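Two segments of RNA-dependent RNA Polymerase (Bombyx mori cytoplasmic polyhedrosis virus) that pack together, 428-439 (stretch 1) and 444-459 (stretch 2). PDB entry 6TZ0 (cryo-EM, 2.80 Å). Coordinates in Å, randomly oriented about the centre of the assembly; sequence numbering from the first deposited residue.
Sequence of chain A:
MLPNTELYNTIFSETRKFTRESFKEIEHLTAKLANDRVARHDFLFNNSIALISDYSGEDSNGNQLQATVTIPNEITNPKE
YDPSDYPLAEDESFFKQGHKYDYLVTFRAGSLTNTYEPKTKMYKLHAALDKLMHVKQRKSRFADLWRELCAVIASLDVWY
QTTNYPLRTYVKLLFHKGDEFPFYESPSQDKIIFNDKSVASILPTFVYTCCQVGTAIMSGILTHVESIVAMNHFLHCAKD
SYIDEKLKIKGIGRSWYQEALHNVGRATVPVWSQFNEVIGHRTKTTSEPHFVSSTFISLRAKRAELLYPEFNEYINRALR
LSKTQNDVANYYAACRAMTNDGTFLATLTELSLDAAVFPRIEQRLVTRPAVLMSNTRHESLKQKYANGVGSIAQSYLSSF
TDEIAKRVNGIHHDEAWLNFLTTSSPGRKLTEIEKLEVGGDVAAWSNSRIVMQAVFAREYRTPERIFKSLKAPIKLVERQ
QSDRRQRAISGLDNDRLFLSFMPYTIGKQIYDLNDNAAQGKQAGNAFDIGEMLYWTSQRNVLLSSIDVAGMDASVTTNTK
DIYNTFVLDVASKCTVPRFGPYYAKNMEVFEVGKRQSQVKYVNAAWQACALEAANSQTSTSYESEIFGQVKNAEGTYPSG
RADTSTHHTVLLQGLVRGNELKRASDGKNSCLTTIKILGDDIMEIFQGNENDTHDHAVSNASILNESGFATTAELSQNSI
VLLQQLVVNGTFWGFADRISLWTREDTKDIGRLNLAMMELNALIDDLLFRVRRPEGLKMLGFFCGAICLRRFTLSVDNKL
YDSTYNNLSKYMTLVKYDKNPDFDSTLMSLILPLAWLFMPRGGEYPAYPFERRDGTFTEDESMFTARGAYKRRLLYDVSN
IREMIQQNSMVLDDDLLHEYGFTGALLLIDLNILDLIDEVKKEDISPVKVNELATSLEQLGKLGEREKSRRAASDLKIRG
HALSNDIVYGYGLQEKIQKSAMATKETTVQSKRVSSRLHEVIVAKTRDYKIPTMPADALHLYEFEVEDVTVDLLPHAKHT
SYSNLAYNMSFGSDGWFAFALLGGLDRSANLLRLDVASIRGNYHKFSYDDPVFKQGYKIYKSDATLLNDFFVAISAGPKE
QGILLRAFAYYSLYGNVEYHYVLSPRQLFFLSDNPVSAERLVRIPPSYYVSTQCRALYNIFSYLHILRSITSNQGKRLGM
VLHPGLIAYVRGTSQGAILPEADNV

Stretch 1, residues 428-439: RKLTEIEKLEVG
Stretch 2 (444-459) AWSNSRIVMQAVFARE

A short β-ladder that leads, after two loop residues, into a helix can use one face of its sheet as the floor for that helix, and this segment of a viral RNA polymerase illustrates the principle. Residues 434-437 form a strand that runs antiparallel to strand 444-446, their directions 145° apart and their axes approaching to 5.1 Å. Glu 434 and Ser 446 make the hydrogen-bonded pair, with Glu 434 N to Ser 446 O at 2.9 Å and Ser 446 N to Glu 434 O at 3.3 Å. Lys 435 faces Trp 445 in the next, non-hydrogen-bonded pair (CA to CA 5.0 Å), and beyond it Leu 436 N reaches Ala 444 O in a weak, bent bond of 3.1 Å. Before the strand, extended Lys 429 (-164/158) leads to Leu 430, whose N donates to Asn 447 O at 3.1 Å. Ser 448 then caps helix 449-455, its OG accepting a weak bond from Val 451 N at 3.4 Å; the helix runs 21° from the first strand, 9.2 Å away at closest approach.

The alternation of strand side chains divides the chemistry. On one face, Lys 435 (chi1 t) lays its aliphatic CB over the indole of Trp 445 (chi1 m, chi2 89°), 3.9 Å from the six-membered ring centroid, a CH-pi contact, while its end leads away. On the other face lies Leu 436 (m, t), buried under the helix: its CD2 meets Met 452 SD at 3.6 Å, and its CD1 meets Val 455 CG2 at 3.9 Å and Val 451 CG1 at 4.0 Å. Val 438 (t) extends this apolar seam, CG2 lying 3.6 Å from Phe 456 CE1, while its CG1 covers one face of the Arg 458 guanidinium, 3.5 Å from NE. Similarly, Leu 430 (m, t) places CD2 over the Arg 449 guanidinium, 3.7 Å from NH1.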

ATOM      1  N   ARG A 428      -4.346   3.962  -2.296  1.00 68.53           N
ATOM      2  CA  ARG A 428      -5.306   3.980  -3.414  1.00 68.53           C
ATOM      3  C   ARG A 428      -6.540   4.823  -3.060  1.00 68.53           C
ATOM      4  O   ARG A 428      -7.331   5.157  -3.952  1.00 68.53           O
ATOM      5  CB  ARG A 428      -5.685   2.552  -3.870  1.00 68.53           C
ATOM      6  CG  ARG A 428      -6.405   2.381  -5.210  1.00 68.53           C
ATOM      7  CD  ARG A 428      -7.898   2.149  -5.020  1.00 68.53           C
ATOM      8  NE  ARG A 428      -8.593   1.972  -6.292  1.00 68.53           N
ATOM      9  CZ  ARG A 428      -9.059   2.972  -7.032  1.00 68.53           C
ATOM     10  NH1 ARG A 428      -8.910   4.226  -6.626  1.00 68.53           N
ATOM     11  NH2 ARG A 428      -9.678   2.717  -8.176  1.00 68.53           N
ATOM     12  N   LYS A 429      -6.670   5.281  -1.820  1.00 66.34           N
ATOM     13  CA  LYS A 429      -7.899   5.880  -1.326  1.00 66.34           C
ATOM     14  C   LYS A 429      -7.541   6.621  -0.044  1.00 66.34           C
ATOM     15  O   LYS A 429      -6.525   6.329   0.592  1.00 66.34           O
ATOM     16  CB  LYS A 429      -8.957   4.790  -1.090  1.00 66.34           C
ATOM     17  CG  LYS A 429     -10.378   5.257  -0.837  1.00 66.34           C
ATOM     18  CD  LYS A 429     -10.941   5.927  -2.071  1.00 66.34           C
ATOM     19  CE  LYS A 429     -11.193   4.928  -3.183  1.00 66.34           C
ATOM     20  NZ  LYS A 429     -11.820   5.589  -4.355  1.00 66.34           N
ATOM     21  N   LEU A 430      -8.374   7.592   0.325  1.00 63.00           N
ATOM     22  CA  LEU A 430      -8.259   8.261   1.614  1.00 63.00           C
ATOM     23  C   LEU A 430      -8.980   7.522   2.737  1.00 63.00           C
ATOM     24  O   LEU A 430      -9.169   8.101   3.812  1.00 63.00           O
ATOM     25  CB  LEU A 430      -8.797   9.691   1.523  1.00 63.00           C
ATOM     26  CG  LEU A 430      -7.989  10.710   0.729  1.00 63.00           C
ATOM     27  CD1 LEU A 430      -8.757  12.010   0.596  1.00 63.00           C
ATOM     28  CD2 LEU A 430      -6.669  10.956   1.423  1.00 63.00           C
ATOM     29  N   THR A 431      -9.443   6.289   2.480  1.00 66.11           N
ATOM     30  CA  THR A 431     -10.031   5.298   3.395  1.00 66.11           C
ATOM     31  C   THR A 431     -11.424   5.664   3.903  1.00 66.11           C
ATOM     32  O   THR A 431     -12.109   4.810   4.474  1.00 66.11           O
ATOM     33  CB  THR A 431      -9.135   5.002   4.615  1.00 66.11           C
ATOM     34  OG1 THR A 431      -9.044   6.156   5.458  1.00 66.11           O
ATOM     35  CG2 THR A 431      -7.744   4.578   4.185  1.00 66.11           C
ATOM     36  N   GLU A 432     -11.870   6.891   3.654  1.00 69.36           N
ATOM     37  CA  GLU A 432     -13.169   7.389   4.086  1.00 69.36           C
ATOM     38  C   GLU A 432     -13.429   8.699   3.363  1.00 69.36           C
ATOM     39  O   GLU A 432     -12.499   9.394   2.946  1.00 69.36           O
ATOM     40  CB  GLU A 432     -13.243   7.592   5.605  1.00 69.36           C
ATOM     41  CG  GLU A 432     -12.316   8.659   6.144  1.00 69.36           C
ATOM     42  CD  GLU A 432     -12.351   8.745   7.656  1.00 69.36           C
ATOM     43  OE1 GLU A 432     -13.081   7.948   8.281  1.00 69.36           O
ATOM     44  OE2 GLU A 432     -11.646   9.608   8.220  1.00 69.36           O
ATOM     45  N   ILE A 433     -14.704   9.024   3.224  1.00 66.92           N
ATOM     46  CA  ILE A 433     -15.111  10.252   2.558  1.00 66.92           C
ATOM     47  C   ILE A 433     -14.993  11.403   3.543  1.00 66.92           C
ATOM     48  O   ILE A 433     -15.537  11.343   4.652  1.00 66.92           O
ATOM     49  CB  ILE A 433     -16.540  10.112   2.017  1.00 66.92           C
ATOM     50  CG1 ILE A 433     -16.575   8.984   0.988  1.00 66.92           C
ATOM     51  CG2 ILE A 433     -17.008  11.421   1.420  1.00 66.92           C
ATOM     52  CD1 ILE A 433     -17.951   8.473   0.677  1.00 66.92           C
ATOM     53  N   GLU A 434     -14.277  12.451   3.151  1.00 70.22           N
ATOM     54  CA  GLU A 434     -13.970  13.551   4.048  1.00 70.22           C
ATOM     55  C   GLU A 434     -14.530  14.863   3.521  1.00 70.22           C
ATOM     56  O   GLU A 434     -14.807  15.013   2.328  1.00 70.22           O
ATOM     57  CB  GLU A 434     -12.462  13.693   4.256  1.00 70.22           C
ATOM     58  CG  GLU A 434     -11.839  12.547   5.024  1.00 70.22           C
ATOM     59  CD  GLU A 434     -10.354  12.733   5.241  1.00 70.22           C
ATOM     60  OE1 GLU A 434      -9.786  13.696   4.685  1.00 70.22           O
ATOM     61  OE2 GLU A 434      -9.753  11.917   5.972  1.00 70.22           O
ATOM     62  N   LYS A 435     -14.684  15.812   4.436  1.00 66.54           N
ATOM     63  CA  LYS A 435     -15.184  17.137   4.114  1.00 66.54           C
ATOM     64  C   LYS A 435     -14.046  18.008   3.599  1.00 66.54           C
ATOM     65  O   LYS A 435     -12.922  17.939   4.099  1.00 66.54           O
ATOM     66  CB  LYS A 435     -15.819  17.753   5.358  1.00 66.54           C
ATOM     67  CG  LYS A 435     -16.484  19.092   5.168  1.00 66.54           C
ATOM     68  CD  LYS A 435     -17.191  19.498   6.446  1.00 66.54           C
ATOM     69  CE  LYS A 435     -16.193  19.856   7.535  1.00 66.54           C
ATOM     70  NZ  LYS A 435     -16.866  20.369   8.761  1.00 66.54           N
ATOM     71  N   LEU A 436     -14.340  18.824   2.583  1.00 61.63           N
ATOM     72  CA  LEU A 436     -13.320  19.588   1.863  1.00 61.63           C
ATOM     73  C   LEU A 436     -13.696  21.066   1.885  1.00 61.63           C
ATOM     74  O   LEU A 436     -14.511  21.513   1.077  1.00 61.63           O
ATOM     75  CB  LEU A 436     -13.180  19.076   0.435  1.00 61.63           C
ATOM     76  CG  LEU A 436     -12.834  17.596   0.271  1.00 61.63           C
ATOM     77  CD1 LEU A 436     -12.738  17.211  -1.194  1.00 61.63           C
ATOM     78  CD2 LEU A 436     -11.569  17.264   1.006  1.00 61.63           C
ATOM     79  N   GLU A 437     -13.097  21.828   2.799  1.00 62.38           N
ATOM     80  CA  GLU A 437     -13.336  23.261   2.913  1.00 62.38           C
ATOM     81  C   GLU A 437     -12.010  24.008   2.947  1.00 62.38           C
ATOM     82  O   GLU A 437     -11.027  23.523   3.515  1.00 62.38           O
ATOM     83  CB  GLU A 437     -14.168  23.592   4.163  1.00 62.38           C
ATOM     84  CG  GLU A 437     -13.553  23.157   5.482  1.00 62.38           C
ATOM     85  CD  GLU A 437     -14.380  23.570   6.679  1.00 62.38           C
ATOM     86  OE1 GLU A 437     -15.424  24.227   6.482  1.00 62.38           O
ATOM     87  OE2 GLU A 437     -13.987  23.238   7.816  1.00 62.38           O
ATOM     88  N   VAL A 438     -11.971  25.182   2.319  1.00 56.14           N
ATOM     89  CA  VAL A 438     -10.755  25.989   2.245  1.00 56.14           C
ATOM     90  C   VAL A 438     -10.948  27.346   2.906  1.00 56.14           C
ATOM     91  O   VAL A 438     -10.320  27.649   3.921  1.00 56.14           O
ATOM     92  CB  VAL A 438     -10.276  26.155   0.788  1.00 56.14           C
ATOM     93  CG1 VAL A 438      -8.986  26.934   0.776  1.00 56.14           C
ATOM     94  CG2 VAL A 438     -10.100  24.833   0.115  1.00 56.14           C
ATOM     95  N   GLY A 439     -11.819  28.179   2.346  1.00 61.80           N
ATOM     96  CA  GLY A 439     -11.948  29.546   2.804  1.00 61.80           C
ATOM     97  C   GLY A 439     -13.178  29.765   3.653  1.00 61.80           C
ATOM     98  O   GLY A 439     -13.865  30.780   3.514  1.00 61.80           O
ATOM     99  N   ALA A 444     -16.576  19.930  -1.471  1.00 66.62           N
ATOM    100  CA  ALA A 444     -17.130  18.639  -1.843  1.00 66.62           C
ATOM    101  C   ALA A 444     -16.972  17.660  -0.689  1.00 66.62           C
ATOM    102  O   ALA A 444     -16.310  17.940   0.313  1.00 66.62           O
ATOM    103  CB  ALA A 444     -16.463  18.093  -3.108  1.00 66.62           C
ATOM    104  N   TRP A 445     -17.621  16.510  -0.836  1.00 69.29           N
ATOM    105  CA  TRP A 445     -17.364  15.323  -0.032  1.00 69.29           C
ATOM    106  C   TRP A 445     -16.770  14.280  -0.960  1.00 69.29           C
ATOM    107  O   TRP A 445     -17.403  13.900  -1.950  1.00 69.29           O
ATOM    108  CB  TRP A 445     -18.647  14.797   0.611  1.00 69.29           C
ATOM    109  CG  TRP A 445     -19.181  15.642   1.713  1.00 69.29           C
ATOM    110  CD1 TRP A 445     -20.053  16.681   1.597  1.00 69.29           C
ATOM    111  CD2 TRP A 445     -18.935  15.480   3.109  1.00 69.29           C
ATOM    112  NE1 TRP A 445     -20.341  17.197   2.832  1.00 69.29           N
ATOM    113  CE2 TRP A 445     -19.667  16.476   3.779  1.00 69.29           C
ATOM    114  CE3 TRP A 445     -18.155  14.596   3.859  1.00 69.29           C
ATOM    115  CZ2 TRP A 445     -19.643  16.616   5.164  1.00 69.29           C
ATOM    116  CZ3 TRP A 445     -18.132  14.736   5.233  1.00 69.29           C
ATOM    117  CH2 TRP A 445     -18.872  15.739   5.871  1.00 69.29           C
ATOM    118  N   SER A 446     -15.562  13.821  -0.650  1.00 64.75           N
ATOM    119  CA  SER A 446     -14.883  12.884  -1.529  1.00 64.75           C
ATOM    120  C   SER A 446     -13.855  12.101  -0.731  1.00 64.75           C
ATOM    121  O   SER A 446     -13.455  12.495   0.365  1.00 64.75           O
ATOM    122  CB  SER A 446     -14.215  13.605  -2.699  1.00 64.75           C
ATOM    123  OG  SER A 446     -13.595  12.676  -3.566  1.00 64.75           O
ATOM    124  N   ASN A 447     -13.428  10.985  -1.309  1.00 62.55           N
ATOM    125  CA  ASN A 447     -12.347  10.186  -0.760  1.00 62.55           C
ATOM    126  C   ASN A 447     -11.207   9.980  -1.743  1.00 62.55           C
ATOM    127  O   ASN A 447     -10.287   9.210  -1.447  1.00 62.55           O
ATOM    128  CB  ASN A 447     -12.876   8.829  -0.277  1.00 62.55           C
ATOM    129  CG  ASN A 447     -13.637   8.071  -1.349  1.00 62.55           C
ATOM    130  OD1 ASN A 447     -13.777   8.524  -2.483  1.00 62.55           O
ATOM    131  ND2 ASN A 447     -14.116   6.888  -0.993  1.00 62.55           N
ATOM    132  N   SER A 448     -11.247  10.625  -2.903  1.00 51.80           N
ATOM    133  CA  SER A 448     -10.166  10.509  -3.864  1.00 51.80           C
ATOM    134  C   SER A 448      -9.102  11.553  -3.577  1.00 51.80           C
ATOM    135  O   SER A 448      -9.405  12.667  -3.142  1.00 51.80           O
ATOM    136  CB  SER A 448     -10.684  10.684  -5.286  1.00 51.80           C
ATOM    137  OG  SER A 448     -11.097  12.014  -5.489  1.00 51.80           O
ATOM    138  N   ARG A 449      -7.848  11.189  -3.835  1.00 42.83           N
ATOM    139  CA  ARG A 449      -6.749  12.112  -3.597  1.00 42.83           C
ATOM    140  C   ARG A 449      -6.700  13.213  -4.643  1.00 42.83           C
ATOM    141  O   ARG A 449      -6.189  14.301  -4.366  1.00 42.83           O
ATOM    142  CB  ARG A 449      -5.430  11.351  -3.561  1.00 42.83           C
ATOM    143  CG  ARG A 449      -5.302  10.460  -2.361  1.00 42.83           C
ATOM    144  CD  ARG A 449      -3.936   9.838  -2.276  1.00 42.83           C
ATOM    145  NE  ARG A 449      -3.822   8.990  -1.098  1.00 42.83           N
ATOM    146  CZ  ARG A 449      -3.467   9.429   0.102  1.00 42.83           C
ATOM    147  NH1 ARG A 449      -3.185  10.707   0.288  1.00 42.83           N
ATOM    148  NH2 ARG A 449      -3.387   8.590   1.119  1.00 42.83           N
ATOM    149  N   ILE A 450      -7.253  12.971  -5.828  1.00 43.09           N
ATOM    150  CA  ILE A 450      -7.133  13.970  -6.880  1.00 43.09           C
ATOM    151  C   ILE A 450      -8.173  15.085  -6.709  1.00 43.09           C
ATOM    152  O   ILE A 450      -7.891  16.244  -7.026  1.00 43.09           O
ATOM    153  CB  ILE A 450      -7.187  13.286  -8.261  1.00 43.09           C
ATOM    154  CG1 ILE A 450      -6.683  14.229  -9.348  1.00 43.09           C
ATOM    155  CG2 ILE A 450      -8.563  12.741  -8.586  1.00 43.09           C
ATOM    156  CD1 ILE A 450      -5.214  14.563  -9.213  1.00 43.09           C
ATOM    157  N   VAL A 451      -9.342  14.795  -6.138  1.00 45.24           N
ATOM    158  CA  VAL A 451     -10.290  15.862  -5.825  1.00 45.24           C
ATOM    159  C   VAL A 451      -9.817  16.650  -4.611  1.00 45.24           C
ATOM    160  O   VAL A 451      -9.946  17.878  -4.563  1.00 45.24           O
ATOM    161  CB  VAL A 451     -11.703  15.272  -5.639  1.00 45.24           C
ATOM    162  CG1 VAL A 451     -12.683  16.299  -5.114  1.00 45.24           C
ATOM    163  CG2 VAL A 451     -12.210  14.760  -6.960  1.00 45.24           C
ATOM    164  N   MET A 452      -9.214  15.958  -3.644  1.00 43.49           N
ATOM    165  CA  MET A 452      -8.570  16.610  -2.506  1.00 43.49           C
ATOM    166  C   MET A 452      -7.439  17.530  -2.950  1.00 43.49           C
ATOM    167  O   MET A 452      -7.251  18.613  -2.386  1.00 43.49           O
ATOM    168  CB  MET A 452      -8.065  15.532  -1.549  1.00 43.49           C
ATOM    169  CG  MET A 452      -7.223  15.966  -0.362  1.00 43.49           C
ATOM    170  SD  MET A 452      -7.960  16.920   0.960  1.00 43.49           S
ATOM    171  CE  MET A 452      -6.482  17.513   1.777  1.00 43.49           C
ATOM    172  N   GLN A 453      -6.695  17.131  -3.978  1.00 40.86           N
ATOM    173  CA  GLN A 453      -5.629  17.982  -4.492  1.00 40.86           C
ATOM    174  C   GLN A 453      -6.190  19.138  -5.313  1.00 40.86           C
ATOM    175  O   GLN A 453      -5.630  20.238  -5.308  1.00 40.86           O
ATOM    176  CB  GLN A 453      -4.652  17.136  -5.309  1.00 40.86           C
ATOM    177  CG  GLN A 453      -3.472  17.894  -5.875  1.00 40.86           C
ATOM    178  CD  GLN A 453      -2.586  18.477  -4.808  1.00 40.86           C
ATOM    179  OE1 GLN A 453      -2.263  17.822  -3.823  1.00 40.86           O
ATOM    180  NE2 GLN A 453      -2.199  19.726  -4.988  1.00 40.86           N
ATOM    181  N   ALA A 454      -7.304  18.914  -6.013  1.00 42.17           N
ATOM    182  CA  ALA A 454      -7.929  19.986  -6.778  1.00 42.17           C
ATOM    183  C   ALA A 454      -8.598  21.020  -5.880  1.00 42.17           C
ATOM    184  O   ALA A 454      -8.752  22.177  -6.280  1.00 42.17           O
ATOM    185  CB  ALA A 454      -8.945  19.403  -7.754  1.00 42.17           C
ATOM    186  N   VAL A 455      -8.994  20.633  -4.671  1.00 43.13           N
ATOM    187  CA  VAL A 455      -9.651  21.572  -3.767  1.00 43.13           C
ATOM    188  C   VAL A 455      -8.636  22.505  -3.117  1.00 43.13           C
ATOM    189  O   VAL A 455      -8.819  23.727  -3.095  1.00 43.13           O
ATOM    190  CB  VAL A 455     -10.489  20.797  -2.731  1.00 43.13           C
ATOM    191  CG1 VAL A 455     -10.869  21.664  -1.572  1.00 43.13           C
ATOM    192  CG2 VAL A 455     -11.764  20.304  -3.379  1.00 43.13           C
ATOM    193  N   PHE A 456      -7.534  21.957  -2.606  1.00 40.47           N
ATOM    194  CA  PHE A 456      -6.511  22.738  -1.923  1.00 40.47           C
ATOM    195  C   PHE A 456      -5.356  23.115  -2.839  1.00 40.47           C
ATOM    196  O   PHE A 456      -4.213  23.201  -2.388  1.00 40.47           O
ATOM    197  CB  PHE A 456      -5.987  21.976  -0.713  1.00 40.47           C
ATOM    198  CG  PHE A 456      -6.996  21.799   0.365  1.00 40.47           C
ATOM    199  CD1 PHE A 456      -7.246  22.812   1.269  1.00 40.47           C
ATOM    200  CD2 PHE A 456      -7.702  20.620   0.474  1.00 40.47           C
ATOM    201  CE1 PHE A 456      -8.177  22.644   2.266  1.00 40.47           C
ATOM    202  CE2 PHE A 456      -8.634  20.449   1.465  1.00 40.47           C
ATOM    203  CZ  PHE A 456      -8.870  21.461   2.363  1.00 40.47           C
ATOM    204  N   ALA A 457      -5.637  23.349  -4.120  1.00 36.86           N
ATOM    205  CA  ALA A 457      -4.583  23.652  -5.077  1.00 36.86           C
ATOM    206  C   ALA A 457      -4.023  25.053  -4.908  1.00 36.86           C
ATOM    207  O   ALA A 457      -2.936  25.335  -5.417  1.00 36.86           O
ATOM    208  CB  ALA A 457      -5.106  23.479  -6.498  1.00 36.86           C
ATOM    209  N   ARG A 458      -4.730  25.935  -4.203  1.00 37.00           N
ATOM    210  CA  ARG A 458      -4.242  27.291  -3.997  1.00 37.00           C
ATOM    211  C   ARG A 458      -3.084  27.349  -3.017  1.00 37.00           C
ATOM    212  O   ARG A 458      -2.387  28.365  -2.963  1.00 37.00           O
ATOM    213  CB  ARG A 458      -5.370  28.188  -3.494  1.00 37.00           C
ATOM    214  CG  ARG A 458      -5.775  27.918  -2.068  1.00 37.00           C
ATOM    215  CD  ARG A 458      -6.950  28.769  -1.648  1.00 37.00           C
ATOM    216  NE  ARG A 458      -8.188  28.327  -2.280  1.00 37.00           N
ATOM    217  CZ  ARG A 458      -9.358  28.940  -2.149  1.00 37.00           C
ATOM    218  NH1 ARG A 458      -9.457  30.021  -1.392  1.00 37.00           N
ATOM    219  NH2 ARG A 458     -10.430  28.466  -2.764  1.00 37.00           N
ATOM    220  N   GLU A 459      -2.857  26.289  -2.247  1.00 34.87           N
ATOM    221  CA  GLU A 459      -1.789  26.262  -1.261  1.00 34.87           C
ATOM    222  C   GLU A 459      -0.777  25.161  -1.546  1.00 34.87           C
ATOM    223  O   GLU A 459      -0.085  24.712  -0.632  1.00 34.87           O
ATOM    224  CB  GLU A 459      -2.372  26.122   0.145  1.00 34.87           C
ATOM    225  CG  GLU A 459      -3.166  24.862   0.393  1.00 34.87           C
ATOM    226  CD  GLU A 459      -3.720  24.817   1.798  1.00 34.87           C
ATOM    227  OE1 GLU A 459      -3.554  25.812   2.532  1.00 34.87           O
ATOM    228  OE2 GLU A 459      -4.298  23.779   2.181  1.00 34.87           O
TER